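Local coordinates for Cow rumen GH26 endo-mannanase (Metagenome, PDB 6UEH), which probably hydrolyses internal beta-1,4-mannosidic bonds in mannans such as galactomannan, as a GH26 endo-mannanase with an accessory domain, at residues I169-E175 with L446-Y452; I202-M208 with I234-H240; R309-E313 with Y385-N389. One frame throughout, in Å; residues are numbered along the deposited sequence.

Contact 1 of 3, residues I169-E175 with L446-Y452; sequences IISGQQE and LYFCPWY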
loop_
_atom_site.group_PDB
_atom_site.type_symbol
_atom_site.label_atom_id
_atom_site.label_comp_id
_atom_site.label_asym_id
_atom_site.label_seq_id
_atom_site.Cartn_x
_atom_site.Cartn_y
_atom_site.Cartn_z
ATOM N N ILE A 169 1.401 9.529 11.396
ATOM C CA ILE A 169 2.023 9.154 10.134
ATOM C C ILE A 169 3.402 9.817 10.075
ATOM O O ILE A 169 3.572 10.971 10.472
ATOM C CB ILE A 169 1.155 9.544 8.908
ATOM C CG1 ILE A 169 1.723 8.917 7.631
ATOM C CG2 ILE A 169 1.024 11.060 8.773
ATOM C CD1 ILE A 169 0.809 9.026 6.428
ATOM N N ILE A 170 4.396 9.069 9.618
ATOM C CA ILE A 170 5.767 9.565 9.599
ATOM C C ILE A 170 6.091 10.204 8.253
ATOM O O ILE A 170 5.832 9.619 7.208
ATOM C CB ILE A 170 6.766 8.430 9.893
ATOM C CG1 ILE A 170 6.395 7.736 11.205
ATOM C CG2 ILE A 170 8.193 8.961 9.940
ATOM C CD1 ILE A 170 7.228 6.519 11.518
ATOM N N SER A 171 6.653 11.407 8.273
ATOM C CA SER A 171 7.008 12.079 7.026
ATOM C C SER A 171 8.217 11.424 6.361
ATOM O O SER A 171 9.100 10.897 7.035
ATOM C CB SER A 171 7.282 13.567 7.270
ATOM O OG SER A 171 8.275 13.750 8.261
ATOM N N GLY A 172 8.246 11.456 5.034
ATOM C CA GLY A 172 9.340 10.861 4.290
ATOM C C GLY A 172 9.563 11.534 2.952
ATOM O O GLY A 172 8.686 12.232 2.447
ATOM N N GLN A 173 10.743 11.321 2.378
ATOM C CA GLN A 173 11.089 11.911 1.090
ATOM C C GLN A 173 12.212 11.136 0.415
ATOM O O GLN A 173 13.236 10.852 1.035
ATOM C CB GLN A 173 11.500 13.376 1.257
ATOM C CG GLN A 173 11.924 14.047 -0.043
ATOM C CD GLN A 173 10.795 14.106 -1.058
ATOM O OE1 GLN A 173 9.672 14.491 -0.730
ATOM N NE2 GLN A 173 11.087 13.717 -2.293
ATOM N N GLN A 174 12.018 10.798 -0.855
ATOM C CA GLN A 174 13.055 10.134 -1.637
ATOM C C GLN A 174 14.051 11.161 -2.165
ATOM O O GLN A 174 13.649 12.204 -2.686
ATOM C CB GLN A 174 12.442 9.352 -2.803
ATOM C CG GLN A 174 13.444 8.521 -3.593
ATOM C CD GLN A 174 13.806 7.222 -2.890
ATOM O OE1 GLN A 174 13.068 6.742 -2.030
ATOM N NE2 GLN A 174 14.948 6.650 -3.253
ATOM N N GLU A 175 15.343 10.871 -2.027
ATOM C CA GLU A 175 16.380 11.741 -2.572
ATOM C C GLU A 175 16.583 11.451 -4.055
ATOM O O GLU A 175 16.157 10.414 -4.561
ATOM C CB GLU A 175 17.706 11.571 -1.820
ATOM C CG GLU A 175 18.465 10.294 -2.160
ATOM C CD GLU A 175 19.871 10.273 -1.578
ATOM O OE1 GLU A 175 20.219 11.199 -0.815
ATOM O OE2 GLU A 175 20.630 9.330 -1.885
ATOM N N LEU A 446 1.563 3.979 7.752
ATOM C CA LEU A 446 2.674 4.194 8.683
ATOM C C LEU A 446 3.504 5.423 8.331
ATOM O O LEU A 446 3.877 6.200 9.212
ATOM C CB LEU A 446 3.583 2.963 8.726
ATOM C CG LEU A 446 4.878 3.119 9.528
ATOM C CD1 LEU A 446 4.581 3.450 10.990
ATOM C CD2 LEU A 446 5.732 1.863 9.419
ATOM N N TYR A 447 3.811 5.585 7.048
ATOM C CA TYR A 447 4.532 6.769 6.593
ATOM C C TYR A 447 4.169 7.122 5.153
ATOM O O TYR A 447 3.502 6.346 4.465
ATOM C CB TYR A 447 6.051 6.575 6.745
ATOM C CG TYR A 447 6.735 5.609 5.783
ATOM C CD1 TYR A 447 7.208 6.039 4.547
ATOM C CD2 TYR A 447 6.960 4.285 6.139
ATOM C CE1 TYR A 447 7.854 5.170 3.678
ATOM C CE2 TYR A 447 7.609 3.407 5.277
ATOM C CZ TYR A 447 8.053 3.854 4.048
ATOM O OH TYR A 447 8.699 2.986 3.190
ATOM N N PHE A 448 4.580 8.310 4.715
ATOM C CA PHE A 448 4.430 8.702 3.316
ATOM C C PHE A 448 5.788 9.083 2.747
ATOM O O PHE A 448 6.724 9.357 3.498
ATOM C CB PHE A 448 3.427 9.857 3.150
ATOM C CG PHE A 448 3.809 11.133 3.870
ATOM C CD1 PHE A 448 4.775 11.985 3.354
ATOM C CD2 PHE A 448 3.157 11.504 5.037
ATOM C CE1 PHE A 448 5.111 13.161 4.007
ATOM C CE2 PHE A 448 3.481 12.680 5.690
ATOM C CZ PHE A 448 4.457 13.510 5.174
ATOM N N CYS A 449 5.891 9.105 1.423
ATOM C CA CYS A 449 7.165 9.379 0.776
ATOM C C CYS A 449 6.987 9.742 -0.694
ATOM O O CYS A 449 6.902 8.859 -1.547
ATOM C CB CYS A 449 8.095 8.170 0.905
ATOM S SG CYS A 449 9.778 8.446 0.307
ATOM N N PRO A 450 6.924 11.047 -0.993
ATOM C CA PRO A 450 6.905 11.480 -2.392
ATOM C C PRO A 450 8.196 11.080 -3.100
ATOM O O PRO A 450 9.246 11.004 -2.459
ATOM C CB PRO A 450 6.786 13.005 -2.293
ATOM C CG PRO A 450 6.243 13.265 -0.919
ATOM C CD PRO A 450 6.810 12.178 -0.060
ATOM N N TRP A 451 8.117 10.819 -4.400
ATOM C CA TRP A 451 9.312 10.551 -5.186
ATOM C C TRP A 451 10.081 11.862 -5.339
ATOM O O TRP A 451 9.593 12.918 -4.925
ATOM C CB TRP A 451 8.938 9.950 -6.545
ATOM C CG TRP A 451 10.025 9.133 -7.187
ATOM C CD1 TRP A 451 10.597 9.346 -8.408
ATOM C CD2 TRP A 451 10.667 7.971 -6.641
ATOM N NE1 TRP A 451 11.552 8.390 -8.656
ATOM C CE2 TRP A 451 11.617 7.536 -7.587
ATOM C CE3 TRP A 451 10.532 7.258 -5.446
ATOM C CZ2 TRP A 451 12.428 6.422 -7.373
ATOM C CZ3 TRP A 451 11.343 6.153 -5.236
ATOM C CH2 TRP A 451 12.275 5.746 -6.195
ATOM N N TYR A 452 11.278 11.808 -5.913
ATOM C CA TYR A 452 12.077 13.019 -6.074
ATOM C C TYR A 452 11.571 13.884 -7.227
ATOM O O TYR A 452 10.646 13.504 -7.944
ATOM C CB TYR A 452 13.556 12.673 -6.290
ATOM C CG TYR A 452 13.826 11.657 -7.379
ATOM C CD1 TYR A 452 13.716 11.998 -8.722
ATOM C CD2 TYR A 452 14.215 10.362 -7.064
ATOM C CE1 TYR A 452 13.970 11.074 -9.718
ATOM C CE2 TYR A 452 14.473 9.433 -8.051
ATOM C CZ TYR A 452 14.348 9.794 -9.376
ATOM O OH TYR A 452 14.603 8.874 -10.362
#

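Contact 2 of 3, residues I202-M208 with I234-H240; sequences IRGFDFM and IATASWH. With ACT (acetate ion), chain D.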
loop_
_atom_site.group_PDB
_atom_site.type_symbol
_atom_site.label_atom_id
_atom_site.label_comp_id
_atom_site.label_asym_id
_atom_site.label_seq_id
_atom_site.Cartn_x
_atom_site.Cartn_y
_atom_site.Cartn_z
ATOM N N ILE A 202 11.890 10.322 7.534
ATOM C CA ILE A 202 12.395 9.221 6.723
ATOM C C ILE A 202 13.009 9.741 5.424
ATOM O O ILE A 202 12.423 10.581 4.745
ATOM C CB ILE A 202 11.266 8.208 6.401
ATOM C CG1 ILE A 202 10.823 7.487 7.677
ATOM C CG2 ILE A 202 11.709 7.206 5.345
ATOM C CD1 ILE A 202 9.656 6.539 7.477
ATOM N N ARG A 203 14.197 9.253 5.089
ATOM C CA ARG A 203 14.821 9.599 3.817
ATOM C C ARG A 203 14.938 8.354 2.944
ATOM O O ARG A 203 15.353 7.295 3.413
ATOM C CB ARG A 203 16.195 10.237 4.043
ATOM C CG ARG A 203 16.913 10.676 2.771
ATOM C CD ARG A 203 18.030 11.665 3.095
ATOM N NE ARG A 203 18.810 12.042 1.919
ATOM C CZ ARG A 203 19.454 13.198 1.790
ATOM N NH1 ARG A 203 19.399 14.102 2.760
ATOM N NH2 ARG A 203 20.143 13.460 0.687
ATOM N N GLY A 204 14.547 8.485 1.679
ATOM C CA GLY A 204 14.581 7.371 0.751
ATOM C C GLY A 204 15.828 7.378 -0.109
ATOM O O GLY A 204 16.213 8.414 -0.653
ATOM N N PHE A 205 16.460 6.214 -0.228
ATOM C CA PHE A 205 17.681 6.062 -1.009
ATOM C C PHE A 205 17.498 4.977 -2.066
ATOM O O PHE A 205 16.419 4.398 -2.190
ATOM C CB PHE A 205 18.869 5.712 -0.104
ATOM C CG PHE A 205 19.108 6.700 1.010
ATOM C CD1 PHE A 205 18.447 6.575 2.222
ATOM C CD2 PHE A 205 20.014 7.738 0.853
ATOM C CE1 PHE A 205 18.675 7.475 3.253
ATOM C CE2 PHE A 205 20.247 8.640 1.877
ATOM C CZ PHE A 205 19.580 8.505 3.079
ATOM N N ASP A 206 18.557 4.699 -2.821
ATOM C CA ASP A 206 18.532 3.632 -3.821
ATOM C C ASP A 206 19.949 3.163 -4.136
ATOM O O ASP A 206 20.849 3.980 -4.322
ATOM C CB ASP A 206 17.838 4.099 -5.104
ATOM C CG ASP A 206 17.294 2.943 -5.929
ATOM O OD1 ASP A 206 18.103 2.152 -6.462
ATOM O OD2 ASP A 206 16.055 2.829 -6.048
ATOM N N PHE A 207 20.136 1.847 -4.207
ATOM C CA PHE A 207 21.463 1.269 -4.397
ATOM C C PHE A 207 21.727 0.806 -5.827
ATOM O O PHE A 207 22.614 -0.013 -6.060
ATOM C CB PHE A 207 21.666 0.092 -3.438
ATOM C CG PHE A 207 21.812 0.502 -2.003
ATOM C CD1 PHE A 207 23.041 0.906 -1.509
ATOM C CD2 PHE A 207 20.722 0.492 -1.149
ATOM C CE1 PHE A 207 23.180 1.294 -0.190
ATOM C CE2 PHE A 207 20.857 0.875 0.170
ATOM C CZ PHE A 207 22.087 1.277 0.649
ATOM N N MET A 208 20.974 1.345 -6.782
ATOM C CA MET A 208 21.033 0.871 -8.163
ATOM C C MET A 208 22.413 1.024 -8.810
ATOM O O MET A 208 22.792 0.221 -9.665
ATOM C CB MET A 208 19.985 1.599 -9.010
ATOM C CG MET A 208 20.120 3.113 -8.996
ATOM S SD MET A 208 18.734 3.933 -9.810
ATOM C CE MET A 208 18.889 3.272 -11.464
ATOM N N ILE A 234 15.558 8.291 9.896
ATOM C CA ILE A 234 15.262 6.917 9.520
ATOM C C ILE A 234 15.532 6.736 8.030
ATOM O O ILE A 234 15.157 7.584 7.226
ATOM C CB ILE A 234 13.794 6.553 9.831
ATOM C CG1 ILE A 234 13.515 6.700 11.330
ATOM C CG2 ILE A 234 13.473 5.142 9.358
ATOM C CD1 ILE A 234 12.069 6.460 11.707
ATOM N N ALA A 235 16.184 5.638 7.663
ATOM C CA ALA A 235 16.525 5.408 6.264
ATOM C C ALA A 235 15.697 4.287 5.638
ATOM O O ALA A 235 15.494 3.239 6.248
ATOM C CB ALA A 235 18.012 5.096 6.131
ATOM N N THR A 236 15.216 4.524 4.420
ATOM C CA THR A 236 14.627 3.465 3.608
ATOM C C THR A 236 15.325 3.453 2.251
ATOM O O THR A 236 15.842 4.479 1.803
ATOM C CB THR A 236 13.098 3.639 3.424
ATOM O OG1 THR A 236 12.560 2.498 2.745
ATOM C CG2 THR A 236 12.780 4.894 2.625
ATOM N N ALA A 237 15.369 2.297 1.598
ATOM C CA ALA A 237 16.039 2.226 0.305
ATOM C C ALA A 237 15.445 1.178 -0.627
ATOM O O ALA A 237 15.136 0.057 -0.216
ATOM C CB ALA A 237 17.524 1.962 0.502
ATOM N N SER A 238 15.287 1.563 -1.889
ATOM C CA SER A 238 14.903 0.630 -2.938
ATOM C C SER A 238 16.152 0.191 -3.699
ATOM O O SER A 238 17.267 0.585 -3.353
ATOM C CB SER A 238 13.873 1.262 -3.880
ATOM O OG SER A 238 14.245 2.582 -4.245
ATOM N N TRP A 239 15.967 -0.617 -4.736
ATOM C CA TRP A 239 17.094 -1.198 -5.456
ATOM C C TRP A 239 16.739 -1.409 -6.927
ATOM O O TRP A 239 16.385 -2.514 -7.331
ATOM C CB TRP A 239 17.501 -2.524 -4.801
ATOM C CG TRP A 239 18.735 -3.173 -5.359
ATOM C CD1 TRP A 239 19.841 -2.550 -5.867
ATOM C CD2 TRP A 239 18.987 -4.581 -5.460
ATOM N NE1 TRP A 239 20.764 -3.485 -6.277
ATOM C CE2 TRP A 239 20.262 -4.738 -6.040
ATOM C CE3 TRP A 239 18.254 -5.724 -5.118
ATOM C CZ2 TRP A 239 20.821 -5.994 -6.286
ATOM C CZ3 TRP A 239 18.812 -6.969 -5.361
ATOM C CH2 TRP A 239 20.082 -7.093 -5.940
ATOM N N HIS A 240 16.826 -0.343 -7.720
ATOM C CA HIS A 240 16.505 -0.414 -9.146
ATOM C C HIS A 240 17.601 -1.120 -9.943
ATOM O O HIS A 240 18.182 -0.536 -10.862
ATOM C CB HIS A 240 16.279 0.989 -9.722
ATOM C CG HIS A 240 14.958 1.593 -9.358
ATOM N ND1 HIS A 240 14.704 2.140 -8.118
ATOM C CD2 HIS A 240 13.819 1.741 -10.075
ATOM C CE1 HIS A 240 13.466 2.598 -8.087
ATOM N NE2 HIS A 240 12.906 2.368 -9.261
HETATM C C ACT D . 10.061 3.934 -9.047
HETATM O O ACT D . 10.654 3.486 -10.053
HETATM O OXT ACT D . 10.165 3.255 -8.002
HETATM C CH3 ACT D . 9.277 5.212 -9.095
HETATM O O HOH W 1 21.400 -1.087 -11.944
#

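Contact 3 of 3, residues R309-E313 with Y385-N389; sequences RPLHE and YDKYN. With ACT (acetate ion), chain D.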
loop_
_atom_site.group_PDB
_atom_site.type_symbol
_atom_site.label_atom_id
_atom_site.label_comp_id
_atom_site.label_asym_id
_atom_site.label_seq_id
_atom_site.Cartn_x
_atom_site.Cartn_y
_atom_site.Cartn_z
ATOM N N ARG A 309 13.595 -2.059 0.755
ATOM C CA ARG A 309 12.466 -2.347 -0.124
ATOM C C ARG A 309 12.941 -2.796 -1.510
ATOM O O ARG A 309 12.805 -2.067 -2.493
ATOM C CB ARG A 309 11.561 -1.111 -0.235
ATOM C CG ARG A 309 10.221 -1.349 -0.917
ATOM C CD ARG A 309 9.326 -0.121 -0.795
ATOM N NE ARG A 309 9.955 1.080 -1.340
ATOM C CZ ARG A 309 9.644 1.617 -2.516
ATOM N NH1 ARG A 309 8.698 1.067 -3.271
ATOM N NH2 ARG A 309 10.268 2.712 -2.932
ATOM N N PRO A 310 13.508 -4.009 -1.592
ATOM C CA PRO A 310 13.971 -4.511 -2.885
ATOM C C PRO A 310 12.808 -5.068 -3.689
ATOM O O PRO A 310 11.728 -5.236 -3.121
ATOM C CB PRO A 310 14.944 -5.619 -2.491
ATOM C CG PRO A 310 14.326 -6.188 -1.249
ATOM C CD PRO A 310 13.676 -5.018 -0.529
ATOM N N LEU A 311 13.026 -5.345 -4.974
ATOM C CA LEU A 311 12.051 -6.068 -5.788
ATOM C C LEU A 311 10.659 -5.459 -5.669
ATOM O O LEU A 311 9.671 -6.172 -5.486
ATOM C CB LEU A 311 12.022 -7.543 -5.375
ATOM C CG LEU A 311 13.361 -8.280 -5.474
ATOM C CD1 LEU A 311 13.310 -9.612 -4.740
ATOM C CD2 LEU A 311 13.732 -8.492 -6.932
ATOM N N HIS A 312 10.597 -4.136 -5.767
ATOM C CA HIS A 312 9.382 -3.394 -5.453
ATOM C C HIS A 312 8.423 -3.290 -6.639
ATOM O O HIS A 312 8.796 -3.583 -7.778
ATOM C CB HIS A 312 9.746 -1.995 -4.944
ATOM C CG HIS A 312 10.341 -1.102 -5.989
ATOM N ND1 HIS A 312 11.500 -1.416 -6.666
ATOM C CD2 HIS A 312 9.941 0.101 -6.464
ATOM C CE1 HIS A 312 11.784 -0.448 -7.520
ATOM N NE2 HIS A 312 10.855 0.485 -7.416
ATOM N N GLU A 313 7.188 -2.882 -6.348
ATOM C CA GLU A 313 6.136 -2.714 -7.352
ATOM C C GLU A 313 6.008 -3.937 -8.258
ATOM O O GLU A 313 5.812 -3.808 -9.466
ATOM C CB GLU A 313 6.398 -1.460 -8.191
ATOM C CG GLU A 313 6.402 -0.169 -7.387
ATOM C CD GLU A 313 6.567 1.068 -8.259
ATOM O OE1 GLU A 313 6.765 0.918 -9.481
ATOM O OE2 GLU A 313 6.502 2.196 -7.724
ATOM N N TYR A 385 2.815 0.473 -0.076
ATOM C CA TYR A 385 1.943 0.754 -1.209
ATOM C C TYR A 385 2.438 2.000 -1.929
ATOM O O TYR A 385 2.659 3.039 -1.308
ATOM C CB TYR A 385 0.484 0.932 -0.772
ATOM C CG TYR A 385 -0.449 1.081 -1.954
ATOM C CD1 TYR A 385 -0.785 -0.018 -2.736
ATOM C CD2 TYR A 385 -0.974 2.319 -2.305
ATOM C CE1 TYR A 385 -1.623 0.106 -3.826
ATOM C CE2 TYR A 385 -1.816 2.455 -3.399
ATOM C CZ TYR A 385 -2.134 1.341 -4.155
ATOM O OH TYR A 385 -2.966 1.461 -5.246
ATOM N N ASP A 386 2.631 1.884 -3.238
ATOM C CA ASP A 386 3.081 3.014 -4.037
ATOM C C ASP A 386 1.887 3.665 -4.720
ATOM O O ASP A 386 1.336 3.130 -5.685
ATOM C CB ASP A 386 4.132 2.565 -5.052
ATOM C CG ASP A 386 5.441 2.179 -4.389
ATOM O OD1 ASP A 386 5.469 2.037 -3.147
ATOM O OD2 ASP A 386 6.448 2.022 -5.102
ATOM N N LYS A 387 1.488 4.822 -4.200
ATOM C CA LYS A 387 0.241 5.465 -4.594
ATOM C C LYS A 387 0.451 6.626 -5.554
ATOM O O LYS A 387 0.775 7.740 -5.139
ATOM C CB LYS A 387 -0.509 5.961 -3.357
ATOM C CG LYS A 387 -1.836 6.638 -3.671
ATOM C CD LYS A 387 -2.258 7.568 -2.550
ATOM C CE LYS A 387 -1.262 8.704 -2.381
ATOM N NZ LYS A 387 -1.141 9.524 -3.623
ATOM N N TYR A 388 0.254 6.367 -6.840
ATOM C CA TYR A 388 0.308 7.422 -7.840
ATOM C C TYR A 388 -1.076 7.603 -8.447
ATOM O O TYR A 388 -1.455 6.886 -9.369
ATOM C CB TYR A 388 1.344 7.095 -8.914
ATOM C CG TYR A 388 2.770 7.150 -8.408
ATOM C CD1 TYR A 388 3.479 8.344 -8.414
ATOM C CD2 TYR A 388 3.403 6.013 -7.922
ATOM C CE1 TYR A 388 4.782 8.406 -7.955
ATOM C CE2 TYR A 388 4.711 6.066 -7.459
ATOM C CZ TYR A 388 5.393 7.268 -7.476
ATOM O OH TYR A 388 6.692 7.336 -7.021
ATOM N N ASN A 389 -1.833 8.555 -7.912
ATOM C CA ASN A 389 -3.223 8.719 -8.313
ATOM C C ASN A 389 -3.577 10.123 -8.793
ATOM O O ASN A 389 -4.728 10.540 -8.687
ATOM C CB ASN A 389 -4.151 8.325 -7.156
ATOM C CG ASN A 389 -3.858 9.091 -5.873
ATOM O OD1 ASN A 389 -2.974 9.946 -5.828
ATOM N ND2 ASN A 389 -4.609 8.785 -4.823
HETATM C C ACT D . 10.061 3.934 -9.047
HETATM O O ACT D . 10.654 3.486 -10.053
HETATM O OXT ACT D . 10.165 3.255 -8.002
HETATM C CH3 ACT D . 9.277 5.212 -9.095
#

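Contact 1 of 3, residues I169-E175 with L446-Y452
In the TIM barrel of this GH26 enzyme, Ile-170 pairs with Tyr-447 where the first barrel strand, 169-174, meets the irregular segment 446-452, which runs roughly alongside it and touches strand 423-429, consistent with bridging the two. Ile-170 N donates to Leu-446 O (2.9 Å), and Phe-448 N returns a bond to Ile-170 O that arrives nearly head-on. Further along, Gln-174 N binds Pro-450 O at 3.2 Å. Phe-448 turns one ring face to Ser-171, whose CA sits 3.8 Å from the ring centroid in a CH-pi contact, while Ile-169 CD1 meets the ring edge at CD2. Gln-173 leaves the backbone with CG trans to N (chi1 178°) and then folds back at chi2, which carries its amide over to the other segment. There NE2 donates to Trp-451 O, approaching from above the carbonyl plane, and to its own neighbour Gln-174 O, and OE1 rests against the Pro-450 ring. With two bonds on NE2, the amide's rotation is fixed. A leucine in place of Gln-173 would probably leave Trp-451 O and Gln-174 O without this shared donor and lose the OE1 packing on Pro-450. Gln-174 lies along Trp-451, the amide and ring planes 20° apart; its NE2 is bonded to Phe-205 O, and its CG stands over the indole six-membered ring, 3.8 Å from the centroid.

Contact 2 of 3, residues I202-M208 with I234-H240
The His-240 ring is gripped at its edge, close to its own plane: Asp-206 OD2 meets ND1 at 2.6 Å, and an acetate oxygen, O, meets NE2 at 2.6 Å. The carboxylate of Asp-206 is used on both faces, since His-240 ND1 and Ser-238 OG reach OD2 from opposite sides of its plane, the hydroxyl also at 2.6 Å. The other oxygen, OD1, takes the backbone N of His-240 on its syn lone pair. With CG trans to the backbone N (chi1 -157°), the carboxylate reaches all three donors. Thr-236 O lies at the edge of the Phe-205 ring, whose CE1 touches Ala-235 CB; Phe-207 CE2 presses on Ala-237 CB at 3.5 Å. Strands 202-206 and 234-238 pair in parallel as a beta-alpha-beta unit joined by helix 220-230, Asp-206 and Ser-238 on one face of the sheet, Phe-205, Ala-235 and Ala-237 on the other. Rings of Tyr-263 and His-312 meet His-240 edge-to-face. The chemistry is that of a His-carboxylate pair: Asp-206 holds ND1 as a donor and fixes the ring's rotation, which leaves NE2 directed at an acetate probably from the crystallisation liquor, which may mark a polar pocket.

Contact 3 of 3, residues R309-E313 with Y385-N389
Glu-313 and Asp-386 both set CG trans to the carbonyl carbon (chi1 -62° and -70°), and the Glu-313 chain runs extended beyond CG, which brings the two carboxylates together at the C-terminal ends of the barrel strands. Their side chains cross at about a right angle with the carboxylate planes 77° apart, and Glu-313 OE2 stands 2.6 Å from Asp-386 OD2. Glu-313 CG also presses on the same oxygen, at 3.2 Å. Arg-309 and Asp-386 approach each other from opposite directions; the arginine chain is kinked at chi3 and offers the edge of its guanidinium: NH1 forms a salt bridge with Asp-386 OD2 at 3.1 Å, its hydrogen bond weak because it is bent. Second partners hold each group in place: Asn-362 binds Asp-386 OD1 and Arg-309 NH1, Trp-326 binds Glu-313 OE1, and Glu-428 takes both Arg-309 NH2 and Tyr-388 OH. His-312 NE2 donates to acetate OXT at 2.9 Å, and Tyr-388 OH lies 3.9 Å from the acetate CH3. Strand 306-309 is the fourth of the barrel and 423-429 the seventh, and Glu-313 follows the one while Glu-428 lies near the end of the other. That placement is consistent with the acid/base and nucleophile glutamates of a retaining (beta/alpha)8 glycosidase such as those of family GH26.

Overall arrangement
All three contacts belong to one parallel barrel, their centres about 11 to 12 Å apart. Contacts 1 and 2 share neighbouring strands, tied by the salt bridge of Glu-175 OE1 with Arg-203 NH2 (2.7 Å). Contact 3 joins contact 2 across the next strand pair, where Ala-237 O lies 2.8 Å from Arg-309 N, a probable hydrogen bond. Contact 1 touches contact 3 through Trp-451 CB, 3.5 Å from Tyr-388 OH. The groups converge on the acetate: His-240 of contact 2 and His-312 of contact 3 both bind it, their NE2 atoms 3.3 Å apart, and the Trp-451 side chain lies about 4 Å from it, consistent with a pocket in the substrate cleft.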